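Local coordinates for protein pyroglutatmate porin OpdO (Pseudomonas aeruginosa, PDB 3SZV) that probably acts as an outer-membrane porin of the OprD family, forming a beta-barrel channel through which small carboxylates such as pyroglutamate are thought to pass, at residues 58-63 with 69-74; 134-139 with 144-149; 307-312 with 345-350. One frame throughout, in Å; residues are numbered along the deposited sequence.

Interaction 1 (58-63 with 69-74); sequences LESGFS and FGVDAI. With C8E ((hydroxyethyloxy)tri(ethyloxy)octane), chain D.
Leu58 and Ala73 form an antiparallel hydrogen-bonded pair, and its two bonds differ in form: Leu58 N reaches Ala73 O at 2.9 Å in the carbonyl plane and nearly straight (178°), whereas the return bond, Ala73 N to Leu58 O, arrives tilted from that plane. Glu59 and Asp72 follow as a non-hydrogen-bonded pair; from Ser60 on the ladder becomes irregular. Backbone bonds persist from Ser60 N to Val71 O and from Ser63 N to Phe69 O, but serine hydroxyls take over the return acceptor roles: Ser60 OG accepts from Val71 N at 2.8 Å and Ser63 OG from Phe69 N at 3.0 Å. Both hydroxyls sit between their own backbone N and carbonyl carbon, within reach of the facing amide. Packing here is close, with Ser60 OG 3.3 Å from Gly70 CA, and Leu19 of helix 10-21 touches both serines. A detergent chain lies against this end, its C5 3.6 Å from Ser63 CB. The open side is that of the exposed Glu59 carboxylate, turned 21° from that of buried Asp72, with Glu59 OE2 4.1 Å from Asp72 OD2. One water donates to both oxygens, and Lys114 forms a salt bridge with Asp72 OD1. Water and lysine together probably offset the like charges in this barrel hairpin.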
ATOM      1  N   LEU A  58      -0.801 -17.110   9.794  1.00 19.81           N
ATOM      2  CA  LEU A  58       0.169 -18.043  10.349  1.00 19.50           C
ATOM      3  C   LEU A  58       1.501 -17.842   9.644  1.00 20.46           C
ATOM      4  O   LEU A  58       1.557 -17.780   8.416  1.00 21.36           O
ATOM      5  CB  LEU A  58      -0.277 -19.492  10.195  1.00 24.33           C
ATOM      6  CG  LEU A  58       0.796 -20.490  10.653  1.00 32.79           C
ATOM      7  CD1 LEU A  58       0.262 -21.452  11.712  1.00 46.70           C
ATOM      8  CD2 LEU A  58       1.393 -21.249   9.473  1.00 53.57           C
ATOM      9  N   GLU A  59       2.568 -17.712  10.425  1.00 21.04           N
ATOM     10  CA  GLU A  59       3.913 -17.633   9.876  1.00 22.00           C
ATOM     11  C   GLU A  59       4.767 -18.729  10.493  1.00 22.18           C
ATOM     12  O   GLU A  59       5.016 -18.716  11.701  1.00 23.16           O
ATOM     13  CB  GLU A  59       4.549 -16.276  10.172  1.00 23.48           C
ATOM     14  CG  GLU A  59       4.076 -15.158   9.270  1.00 32.67           C
ATOM     15  CD  GLU A  59       5.016 -13.966   9.290  1.00 49.50           C
ATOM     16  OE1 GLU A  59       5.754 -13.797  10.287  1.00 40.25           O
ATOM     17  OE2 GLU A  59       5.026 -13.205   8.300  1.00 59.60           O
ATOM     18  N   SER A  60       5.215 -19.684   9.684  1.00 20.05           N
ATOM     19  CA  SER A  60       6.006 -20.784  10.227  1.00 18.71           C
ATOM     20  C   SER A  60       7.408 -20.322  10.555  1.00 20.86           C
ATOM     21  O   SER A  60       7.848 -19.243  10.132  1.00 21.36           O
ATOM     22  CB  SER A  60       6.096 -21.965   9.251  1.00 21.75           C
ATOM     23  OG  SER A  60       7.061 -21.713   8.233  1.00 20.20           O
ATOM     24  N   GLY A  61       8.100 -21.154  11.320  1.00 22.56           N
ATOM     25  CA  GLY A  61       9.534 -21.025  11.458  1.00 26.12           C
ATOM     26  C   GLY A  61      10.184 -21.594  10.214  1.00 22.21           C
ATOM     27  O   GLY A  61       9.503 -21.920   9.235  1.00 24.70           O
ATOM     28  N   PHE A  62      11.507 -21.711  10.247  1.00 21.84           N
ATOM     29  CA  PHE A  62      12.248 -22.270   9.125  1.00 23.50           C
ATOM     30  C   PHE A  62      12.942 -23.553   9.542  1.00 22.02           C
ATOM     31  O   PHE A  62      13.422 -23.683  10.676  1.00 24.55           O
ATOM     32  CB  PHE A  62      13.308 -21.286   8.630  1.00 21.53           C
ATOM     33  CG  PHE A  62      12.743 -20.071   7.956  1.00 21.02           C
ATOM     34  CD1 PHE A  62      12.593 -20.025   6.574  1.00 19.55           C
ATOM     35  CD2 PHE A  62      12.351 -18.977   8.704  1.00 22.48           C
ATOM     36  CE1 PHE A  62      12.065 -18.886   5.953  1.00 20.85           C
ATOM     37  CE2 PHE A  62      11.830 -17.848   8.100  1.00 21.34           C
ATOM     38  CZ  PHE A  62      11.686 -17.803   6.724  1.00 21.76           C
ATOM     39  N   SER A  63      13.023 -24.502   8.619  1.00 22.10           N
ATOM     40  CA  SER A  63      13.844 -25.686   8.859  1.00 22.99           C
ATOM     41  C   SER A  63      15.322 -25.290   8.962  1.00 24.27           C
ATOM     42  O   SER A  63      15.782 -24.367   8.274  1.00 26.07           O
ATOM     43  CB  SER A  63      13.630 -26.719   7.750  1.00 25.33           C
ATOM     44  OG  SER A  63      13.920 -26.170   6.477  1.00 23.49           O
ATOM     45  N   PHE A  69      13.523 -23.669   4.955  1.00 20.58           N
ATOM     46  CA  PHE A  69      12.232 -23.669   4.281  1.00 20.71           C
ATOM     47  C   PHE A  69      11.102 -23.460   5.272  1.00 19.33           C
ATOM     48  O   PHE A  69      11.199 -23.849   6.445  1.00 20.67           O
ATOM     49  CB  PHE A  69      12.038 -24.981   3.507  1.00 21.32           C
ATOM     50  CG  PHE A  69      13.076 -25.210   2.452  1.00 26.73           C
ATOM     51  CD1 PHE A  69      13.007 -24.547   1.241  1.00 27.52           C
ATOM     52  CD2 PHE A  69      14.133 -26.079   2.674  1.00 32.43           C
ATOM     53  CE1 PHE A  69      13.961 -24.745   0.268  1.00 33.11           C
ATOM     54  CE2 PHE A  69      15.093 -26.278   1.703  1.00 35.37           C
ATOM     55  CZ  PHE A  69      15.007 -25.611   0.497  1.00 34.35           C
ATOM     56  N   GLY A  70      10.019 -22.852   4.803  1.00 17.49           N
ATOM     57  CA  GLY A  70       8.867 -22.629   5.651  1.00 17.41           C
ATOM     58  C   GLY A  70       7.609 -22.452   4.833  1.00 17.41           C
ATOM     59  O   GLY A  70       7.641 -22.545   3.603  1.00 17.97           O
ATOM     60  N   VAL A  71       6.507 -22.205   5.527  1.00 17.02           N
ATOM     61  CA  VAL A  71       5.233 -21.936   4.869  1.00 17.41           C
ATOM     62  C   VAL A  71       4.421 -20.968   5.716  1.00 18.73           C
ATOM     63  O   VAL A  71       4.351 -21.095   6.941  1.00 21.53           O
ATOM     64  CB  VAL A  71       4.438 -23.231   4.640  1.00 22.17           C
ATOM     65  CG1 VAL A  71       4.157 -23.927   5.967  1.00 28.51           C
ATOM     66  CG2 VAL A  71       3.134 -22.931   3.908  1.00 24.63           C
ATOM     67  N   ASP A  72       3.832 -19.974   5.060  1.00 16.02           N
ATOM     68  CA  ASP A  72       2.902 -19.069   5.721  1.00 17.18           C
ATOM     69  C   ASP A  72       1.500 -19.330   5.184  1.00 17.57           C
ATOM     70  O   ASP A  72       1.339 -19.853   4.077  1.00 16.96           O
ATOM     71  CB  ASP A  72       3.255 -17.605   5.449  1.00 16.39           C
ATOM     72  CG  ASP A  72       4.623 -17.206   5.975  1.00 20.24           C
ATOM     73  OD1 ASP A  72       5.129 -17.843   6.918  1.00 20.09           O
ATOM     74  OD2 ASP A  72       5.189 -16.218   5.451  1.00 23.90           O
ATOM     75  N   ALA A  73       0.485 -18.952   5.952  1.00 17.45           N
ATOM     76  CA  ALA A  73      -0.893 -19.072   5.484  1.00 18.49           C
ATOM     77  C   ALA A  73      -1.689 -17.846   5.899  1.00 20.94           C
ATOM     78  O   ALA A  73      -1.473 -17.294   6.979  1.00 21.84           O
ATOM     79  CB  ALA A  73      -1.540 -20.338   6.030  1.00 21.72           C
ATOM     80  N   ILE A  74      -2.587 -17.401   5.030  1.00 18.81           N
ATOM     81  CA  ILE A  74      -3.527 -16.354   5.404  1.00 19.72           C
ATOM     82  C   ILE A  74      -4.945 -16.848   5.141  1.00 18.55           C
ATOM     83  O   ILE A  74      -5.250 -17.327   4.056  1.00 20.58           O
ATOM     84  CB  ILE A  74      -3.246 -15.014   4.690  1.00 23.42           C
ATOM     85  CG1 ILE A  74      -4.219 -13.945   5.198  1.00 23.91           C
ATOM     86  CG2 ILE A  74      -3.310 -15.170   3.169  1.00 21.28           C
ATOM     87  CD1 ILE A  74      -3.804 -12.531   4.879  1.00 31.72           C
TER
HETATM   88  C1  C8E D 387       8.664 -28.186   4.514  1.00 53.14           C
HETATM   89  C2  C8E D 387      10.030 -27.924   5.140  1.00 53.35           C
HETATM   90  C3  C8E D 387      10.719 -29.219   5.562  1.00 44.34           C
HETATM   91  C4  C8E D 387      12.078 -29.346   4.886  1.00 50.44           C
HETATM   92  C5  C8E D 387      13.188 -29.707   5.867  1.00 46.26           C
HETATM   93  C6  C8E D 387      14.364 -30.328   5.125  1.00 47.78           C
HETATM   94  C7  C8E D 387      15.437 -30.807   6.096  1.00 43.85           C
HETATM   95  C8  C8E D 387      16.778 -30.132   5.831  1.00 57.17           C
HETATM   96  O   HOH W   1       6.868 -14.286   6.357  1.00 27.72           O

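Interaction 2 (134-139 with 144-149); sequences VSANDT and ELFRGA
Glu144 and Asn137 grip each other twice, once through backbone and once through side chain. Glu144 N donates to Asn137 O at 2.9 Å, nearly along the C=O axis. The glutamate side chain then turns back across the same residue. Glu144 CB lies 3.5 Å from Asn137 O. With CG opposite the backbone N (chi1 -179°) and the next torsion also extended, the chain runs out straight and delivers Glu144 CD to within 4.0 Å of Asn137 N. At the tip Glu144 OE1 accepts from Asn137 N at 2.9 Å, through the lone pair pointing away from OE2, with a bond angle of 165°; it also lies 3.4 Å from Ala136 CA. OE2 is taken by Asn169 of strand 159-170, so both oxygens of this buried carboxylate have a partner. Segment 134-139 and Glu144 belong to the last part of the long connection from strand 120-124 to strand 145-147, with four residues between the segments, near the middle of this OprD-family barrel. Asn137 also makes an Asx turn: its OD1 accepts from Thr139 N, the donor standing above the amide plane, and its ND2 meets Thr139 OG1 almost within that plane. Asp293 and Asn172 bind the same amide from outside. The apolar half of the contact belongs to Phe146. Val134 CG2 approaches its ring obliquely, 3.6 Å from Phe146 CZ, and Ala136 CB does likewise beside CE1, while Ser135 C lies at the ring edge. Leu166 of strand 159-170 touches both Val134 and Phe146.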
ATOM      1  N   VAL A 134       4.717  -1.437  -7.299  1.00 10.92           N
ATOM      2  CA  VAL A 134       3.530  -2.235  -6.996  1.00 10.94           C
ATOM      3  C   VAL A 134       3.344  -2.358  -5.502  1.00 11.55           C
ATOM      4  O   VAL A 134       4.262  -2.763  -4.780  1.00 12.38           O
ATOM      5  CB  VAL A 134       3.580  -3.613  -7.672  1.00 12.00           C
ATOM      6  CG1 VAL A 134       4.831  -4.403  -7.273  1.00 13.60           C
ATOM      7  CG2 VAL A 134       2.334  -4.411  -7.299  1.00 14.72           C
ATOM      8  N   SER A 135       2.159  -1.966  -5.038  1.00 11.31           N
ATOM      9  CA  SER A 135       1.826  -2.028  -3.613  1.00 11.41           C
ATOM     10  C   SER A 135       0.437  -2.594  -3.415  1.00 10.39           C
ATOM     11  O   SER A 135      -0.536  -2.063  -3.956  1.00 11.42           O
ATOM     12  CB  SER A 135       1.852  -0.633  -2.989  1.00 13.81           C
ATOM     13  OG  SER A 135       3.180  -0.100  -2.911  1.00 13.12           O
ATOM     14  N   ALA A 136       0.339  -3.661  -2.631  1.00 11.19           N
ATOM     15  CA  ALA A 136      -0.958  -4.262  -2.323  1.00 12.14           C
ATOM     16  C   ALA A 136      -1.744  -3.376  -1.381  1.00 12.77           C
ATOM     17  O   ALA A 136      -1.201  -2.840  -0.415  1.00 15.62           O
ATOM     18  CB  ALA A 136      -0.765  -5.646  -1.716  1.00 13.62           C
ATOM     19  N   ASN A 137      -3.035  -3.229  -1.660  1.00 12.79           N
ATOM     20  CA  ASN A 137      -3.912  -2.405  -0.843  1.00 14.50           C
ATOM     21  C   ASN A 137      -4.456  -3.128   0.378  1.00 15.12           C
ATOM     22  O   ASN A 137      -4.731  -4.334   0.332  1.00 15.17           O
ATOM     23  CB  ASN A 137      -5.095  -1.952  -1.682  1.00 14.59           C
ATOM     24  CG  ASN A 137      -6.101  -1.181  -0.876  1.00 16.92           C
ATOM     25  OD1 ASN A 137      -7.017  -1.758  -0.276  1.00 18.06           O
ATOM     26  ND2 ASN A 137      -5.930   0.134  -0.824  1.00 17.39           N
ATOM     27  N   ASP A 138      -4.597  -2.402   1.482  1.00 17.10           N
ATOM     28  CA  ASP A 138      -5.375  -2.914   2.608  1.00 15.45           C
ATOM     29  C   ASP A 138      -6.117  -1.798   3.326  1.00 19.06           C
ATOM     30  O   ASP A 138      -5.972  -1.637   4.533  1.00 24.58           O
ATOM     31  CB  ASP A 138      -4.497  -3.691   3.594  1.00 20.59           C
ATOM     32  CG  ASP A 138      -5.314  -4.417   4.657  1.00 22.48           C
ATOM     33  OD1 ASP A 138      -4.774  -4.657   5.757  1.00 24.53           O
ATOM     34  OD2 ASP A 138      -6.494  -4.746   4.397  1.00 21.11           O
ATOM     35  N   THR A 139      -6.938  -1.051   2.596  1.00 17.81           N
ATOM     36  CA  THR A 139      -7.748  -0.008   3.228  1.00 20.47           C
ATOM     37  C   THR A 139      -9.241  -0.313   3.247  1.00 20.77           C
ATOM     38  O   THR A 139     -10.056   0.566   3.533  1.00 22.66           O
ATOM     39  CB  THR A 139      -7.530   1.375   2.581  1.00 23.54           C
ATOM     40  OG1 THR A 139      -7.772   1.287   1.176  1.00 23.10           O
ATOM     41  CG2 THR A 139      -6.112   1.863   2.831  1.00 30.06           C
ATOM     42  N   GLU A 144      -5.961  -6.867  -0.417  1.00 15.29           N
ATOM     43  CA  GLU A 144      -5.581  -7.329  -1.744  1.00 14.96           C
ATOM     44  C   GLU A 144      -4.418  -8.334  -1.617  1.00 15.42           C
ATOM     45  O   GLU A 144      -3.541  -8.174  -0.763  1.00 15.80           O
ATOM     46  CB  GLU A 144      -5.153  -6.130  -2.598  1.00 15.61           C
ATOM     47  CG  GLU A 144      -4.752  -6.477  -4.031  1.00 15.58           C
ATOM     48  CD  GLU A 144      -4.263  -5.276  -4.818  1.00 16.23           C
ATOM     49  OE1 GLU A 144      -3.809  -4.302  -4.202  1.00 14.90           O
ATOM     50  OE2 GLU A 144      -4.347  -5.302  -6.067  1.00 15.62           O
ATOM     51  N   LEU A 145      -4.407  -9.366  -2.461  1.00 14.06           N
ATOM     52  CA  LEU A 145      -3.276 -10.294  -2.535  1.00 14.12           C
ATOM     53  C   LEU A 145      -2.822 -10.389  -3.979  1.00 15.17           C
ATOM     54  O   LEU A 145      -3.626 -10.231  -4.909  1.00 16.76           O
ATOM     55  CB  LEU A 145      -3.663 -11.700  -2.051  1.00 16.02           C
ATOM     56  CG  LEU A 145      -4.118 -11.821  -0.606  1.00 13.82           C
ATOM     57  CD1 LEU A 145      -4.624 -13.228  -0.335  1.00 17.43           C
ATOM     58  CD2 LEU A 145      -2.981 -11.461   0.329  1.00 16.41           C
ATOM     59  N   PHE A 146      -1.532 -10.623  -4.175  1.00 13.41           N
ATOM     60  CA  PHE A 146      -1.030 -11.003  -5.487  1.00 13.27           C
ATOM     61  C   PHE A 146      -0.604 -12.457  -5.444  1.00 15.20           C
ATOM     62  O   PHE A 146      -0.238 -12.980  -4.385  1.00 16.97           O
ATOM     63  CB  PHE A 146       0.175 -10.143  -5.885  1.00 13.36           C
ATOM     64  CG  PHE A 146      -0.110  -8.678  -5.907  1.00 12.84           C
ATOM     65  CD1 PHE A 146       0.577  -7.807  -5.068  1.00 15.07           C
ATOM     66  CD2 PHE A 146      -1.055  -8.164  -6.782  1.00 15.55           C
ATOM     67  CE1 PHE A 146       0.323  -6.436  -5.097  1.00 15.87           C
ATOM     68  CE2 PHE A 146      -1.316  -6.777  -6.821  1.00 16.34           C
ATOM     69  CZ  PHE A 146      -0.623  -5.930  -5.961  1.00 15.35           C
ATOM     70  N   ARG A 147      -0.666 -13.119  -6.590  1.00 12.96           N
ATOM     71  CA  ARG A 147      -0.076 -14.441  -6.734  1.00 14.77           C
ATOM     72  C   ARG A 147       1.257 -14.276  -7.442  1.00 14.07           C
ATOM     73  O   ARG A 147       1.334 -13.637  -8.494  1.00 14.66           O
ATOM     74  CB  ARG A 147      -0.985 -15.370  -7.543  1.00 14.77           C
ATOM     75  CG  ARG A 147      -0.545 -16.835  -7.463  1.00 15.25           C
ATOM     76  CD  ARG A 147      -1.457 -17.754  -8.249  1.00 17.03           C
ATOM     77  NE  ARG A 147      -1.055 -17.821  -9.656  1.00 17.21           N
ATOM     78  CZ  ARG A 147      -1.398 -18.814 -10.470  1.00 18.97           C
ATOM     79  NH1 ARG A 147      -2.156 -19.814 -10.020  1.00 23.04           N
ATOM     80  NH2 ARG A 147      -0.969 -18.813 -11.724  1.00 22.67           N
ATOM     81  N   GLY A 148       2.315 -14.839  -6.877  1.00 14.96           N
ATOM     82  CA  GLY A 148       3.596 -14.758  -7.553  1.00 16.76           C
ATOM     83  C   GLY A 148       4.771 -15.145  -6.688  1.00 14.39           C
ATOM     84  O   GLY A 148       4.620 -15.841  -5.682  1.00 16.13           O
ATOM     85  N   ALA A 149       5.948 -14.681  -7.093  1.00 13.79           N
ATOM     86  CA  ALA A 149       7.173 -14.928  -6.357  1.00 15.06           C
ATOM     87  C   ALA A 149       7.832 -13.595  -6.056  1.00 15.42           C
ATOM     88  O   ALA A 149       7.893 -12.708  -6.924  1.00 16.35           O
ATOM     89  CB  ALA A 149       8.107 -15.827  -7.163  1.00 17.65           C
TER

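Interaction 3 (307-312 with 345-350); sequences NVDERS and AANDGK
Asp309 and Asn347 meet through a single hydrogen bond, and the two residues account for nearly all of the 75 Å² buried between the segments. In this polar contact Asn347 ND2 donates to Asp309 OD2 at 2.8 Å with an angle of 159°. The acceptor lies close to the plane of the asparagine amide, but the donor reaches the carboxylate on its anti side and 28° out of its plane. The two side chains cross at about a right angle, with their flat groups 39° apart. Asp309 holds CG beside its backbone N, a torsion that places the carboxylate, and with it OD2, toward Asn347. The same amide nitrogen has another acceptor, Asn340 O.

Bonds within 307-312 hold the acceptor's backbone. Asn307 to Glu310 is a type II beta turn, closed by Glu310 N to Asn307 O at 3.0 Å, and Asp309 occupies its third position with positive phi. Glu310 OE1 is gripped twice from Asn307, by the backbone N almost head-on and by ND2 on the syn side.

Among the neighbours, strand 329-343 runs between strand 311-320, which the turn leads into, and strand 346-361, to which Asn347 belongs. The aspartate-asparagine bond links the flanking segments across the end of that strand, where Ala342 touches the Asp309 side chain and Asn340 bonds to both partners, its O to Asn347 ND2 and its ND2 to Asp309 O.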
ATOM      1  N   ASN A 307      -4.291  12.300 -12.554  1.00 13.55           N
ATOM      2  CA  ASN A 307      -4.916  12.571 -13.846  1.00 14.49           C
ATOM      3  C   ASN A 307      -3.963  13.219 -14.847  1.00 14.29           C
ATOM      4  O   ASN A 307      -2.939  13.794 -14.472  1.00 15.13           O
ATOM      5  CB  ASN A 307      -6.163  13.442 -13.650  1.00 15.64           C
ATOM      6  CG  ASN A 307      -7.242  12.721 -12.879  1.00 16.42           C
ATOM      7  OD1 ASN A 307      -7.937  11.862 -13.432  1.00 20.93           O
ATOM      8  ND2 ASN A 307      -7.395  13.063 -11.602  1.00 17.17           N
ATOM      9  N   VAL A 308      -4.312  13.124 -16.121  1.00 15.90           N
ATOM     10  CA  VAL A 308      -3.512  13.734 -17.178  1.00 16.02           C
ATOM     11  C   VAL A 308      -3.186  15.196 -16.868  1.00 16.39           C
ATOM     12  O   VAL A 308      -4.088  16.008 -16.613  1.00 16.23           O
ATOM     13  CB  VAL A 308      -4.238  13.638 -18.545  1.00 14.46           C
ATOM     14  CG1 VAL A 308      -3.459  14.372 -19.623  1.00 17.35           C
ATOM     15  CG2 VAL A 308      -4.449  12.171 -18.919  1.00 18.12           C
ATOM     16  N   ASP A 309      -1.889  15.518 -16.879  1.00 16.58           N
ATOM     17  CA  ASP A 309      -1.381  16.886 -16.692  1.00 15.86           C
ATOM     18  C   ASP A 309      -1.569  17.473 -15.281  1.00 17.53           C
ATOM     19  O   ASP A 309      -1.263  18.645 -15.047  1.00 17.84           O
ATOM     20  CB  ASP A 309      -1.963  17.838 -17.751  1.00 17.44           C
ATOM     21  CG  ASP A 309      -1.408  17.577 -19.133  1.00 23.39           C
ATOM     22  OD1 ASP A 309      -0.284  17.050 -19.231  1.00 24.26           O
ATOM     23  OD2 ASP A 309      -2.084  17.920 -20.128  1.00 23.91           O
ATOM     24  N   GLU A 310      -2.043  16.666 -14.335  1.00 16.56           N
ATOM     25  CA  GLU A 310      -2.434  17.214 -13.040  1.00 16.27           C
ATOM     26  C   GLU A 310      -1.270  17.749 -12.209  1.00 16.96           C
ATOM     27  O   GLU A 310      -0.280  17.045 -11.981  1.00 16.68           O
ATOM     28  CB  GLU A 310      -3.217  16.187 -12.224  1.00 15.55           C
ATOM     29  CG  GLU A 310      -3.883  16.811 -11.009  1.00 15.04           C
ATOM     30  CD  GLU A 310      -5.044  15.994 -10.492  1.00 15.70           C
ATOM     31  OE1 GLU A 310      -5.158  14.812 -10.887  1.00 15.01           O
ATOM     32  OE2 GLU A 310      -5.856  16.560  -9.715  1.00 16.45           O
ATOM     33  N   ARG A 311      -1.409  18.985 -11.737  1.00 16.52           N
ATOM     34  CA  ARG A 311      -0.474  19.586 -10.785  1.00 16.50           C
ATOM     35  C   ARG A 311      -1.209  19.718  -9.471  1.00 15.90           C
ATOM     36  O   ARG A 311      -2.350  20.182  -9.448  1.00 18.44           O
ATOM     37  CB  ARG A 311      -0.029  20.960 -11.285  1.00 18.97           C
ATOM     38  CG  ARG A 311       0.749  21.780 -10.265  1.00 33.38           C
ATOM     39  CD  ARG A 311       1.104  23.150 -10.829  1.00 39.92           C
ATOM     40  NE  ARG A 311      -0.088  23.881 -11.253  1.00 49.44           N
ATOM     41  CZ  ARG A 311      -0.109  24.763 -12.245  1.00 53.06           C
ATOM     42  NH1 ARG A 311       1.000  25.028 -12.925  1.00 71.63           N
ATOM     43  NH2 ARG A 311      -1.239  25.380 -12.564  1.00 63.95           N
ATOM     44  N   SER A 312      -0.586  19.294  -8.373  1.00 16.43           N
ATOM     45  CA  SER A 312      -1.292  19.327  -7.106  1.00 14.98           C
ATOM     46  C   SER A 312      -0.367  19.617  -5.941  1.00 16.58           C
ATOM     47  O   SER A 312       0.831  19.330  -5.998  1.00 17.11           O
ATOM     48  CB  SER A 312      -2.048  18.013  -6.882  1.00 15.47           C
ATOM     49  OG  SER A 312      -1.169  16.896  -6.792  1.00 14.46           O
ATOM     50  N   ALA A 345      -9.106  19.144 -25.023  1.00 33.86           N
ATOM     51  CA  ALA A 345      -7.956  19.922 -25.467  1.00 32.51           C
ATOM     52  C   ALA A 345      -7.628  21.084 -24.526  1.00 31.26           C
ATOM     53  O   ALA A 345      -6.675  21.828 -24.763  1.00 36.87           O
ATOM     54  CB  ALA A 345      -8.184  20.433 -26.886  1.00 37.96           C
ATOM     55  N   ALA A 346      -8.420  21.244 -23.469  1.00 26.71           N
ATOM     56  CA  ALA A 346      -8.154  22.277 -22.471  1.00 28.74           C
ATOM     57  C   ALA A 346      -7.429  21.690 -21.261  1.00 23.89           C
ATOM     58  O   ALA A 346      -7.322  20.473 -21.115  1.00 24.80           O
ATOM     59  CB  ALA A 346      -9.445  22.935 -22.022  1.00 32.49           C
ATOM     60  N   ASN A 347      -6.929  22.564 -20.394  1.00 24.27           N
ATOM     61  CA  ASN A 347      -6.279  22.124 -19.160  1.00 22.06           C
ATOM     62  C   ASN A 347      -6.848  22.877 -17.960  1.00 21.90           C
ATOM     63  O   ASN A 347      -6.109  23.313 -17.075  1.00 24.42           O
ATOM     64  CB  ASN A 347      -4.764  22.300 -19.253  1.00 23.58           C
ATOM     65  CG  ASN A 347      -4.099  21.197 -20.057  1.00 21.69           C
ATOM     66  OD1 ASN A 347      -3.954  21.290 -21.273  1.00 24.07           O
ATOM     67  ND2 ASN A 347      -3.695  20.131 -19.367  1.00 20.52           N
ATOM     68  N   ASP A 348      -8.170  23.027 -17.949  1.00 23.76           N
ATOM     69  CA  ASP A 348      -8.850  23.784 -16.903  1.00 24.89           C
ATOM     70  C   ASP A 348      -9.560  22.887 -15.903  1.00 23.01           C
ATOM     71  O   ASP A 348     -10.438  23.334 -15.171  1.00 25.46           O
ATOM     72  CB  ASP A 348      -9.827  24.805 -17.507  1.00 25.92           C
ATOM     73  CG  ASP A 348     -10.933  24.156 -18.337  1.00 32.72           C
ATOM     74  OD1 ASP A 348     -10.829  22.952 -18.653  1.00 28.13           O
ATOM     75  OD2 ASP A 348     -11.906  24.864 -18.692  1.00 31.99           O
ATOM     76  N   GLY A 349      -9.171  21.616 -15.872  1.00 22.18           N
ATOM     77  CA  GLY A 349      -9.685  20.691 -14.875  1.00 20.58           C
ATOM     78  C   GLY A 349      -9.098  20.966 -13.503  1.00 18.55           C
ATOM     79  O   GLY A 349      -7.892  21.180 -13.366  1.00 21.58           O
ATOM     80  N   LYS A 350      -9.962  20.978 -12.493  1.00 18.91           N
ATOM     81  CA  LYS A 350      -9.534  21.236 -11.121  1.00 18.59           C
ATOM     82  C   LYS A 350     -10.323  20.378 -10.153  1.00 17.71           C
ATOM     83  O   LYS A 350     -11.490  20.072 -10.379  1.00 20.99           O
ATOM     84  CB  LYS A 350      -9.706  22.715 -10.767  1.00 24.84           C
ATOM     85  CG  LYS A 350     -11.141  23.181 -10.738  1.00 39.56           C
ATOM     86  CD  LYS A 350     -11.217  24.681 -10.497  1.00 48.91           C
ATOM     87  CE  LYS A 350     -12.659  25.163 -10.459  1.00 43.61           C
ATOM     88  NZ  LYS A 350     -12.735  26.618 -10.151  1.00 54.93           N
TER

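The three contacts follow one another along the chain, each closing before the next opens. Interactions 1 and 2 are the only pair that touch: Ile74 CG2 packs 4.2 Å from Leu145 CD1, although their centres lie about 19 Å apart. Interaction 3 is remote, its centre about 47 Å from that of interaction 1 on the opposite side of the chain's centre, and about 29 Å from that of interaction 2. Interaction 2 lies deepest, about 8 Å from the chain's centre against 23 and 25 Å for the others. Bound detergent distinguishes them too: it lies directly against interaction 1, whereas the side chains of Val134 and Asp309 are about 10 and 13 Å from detergent.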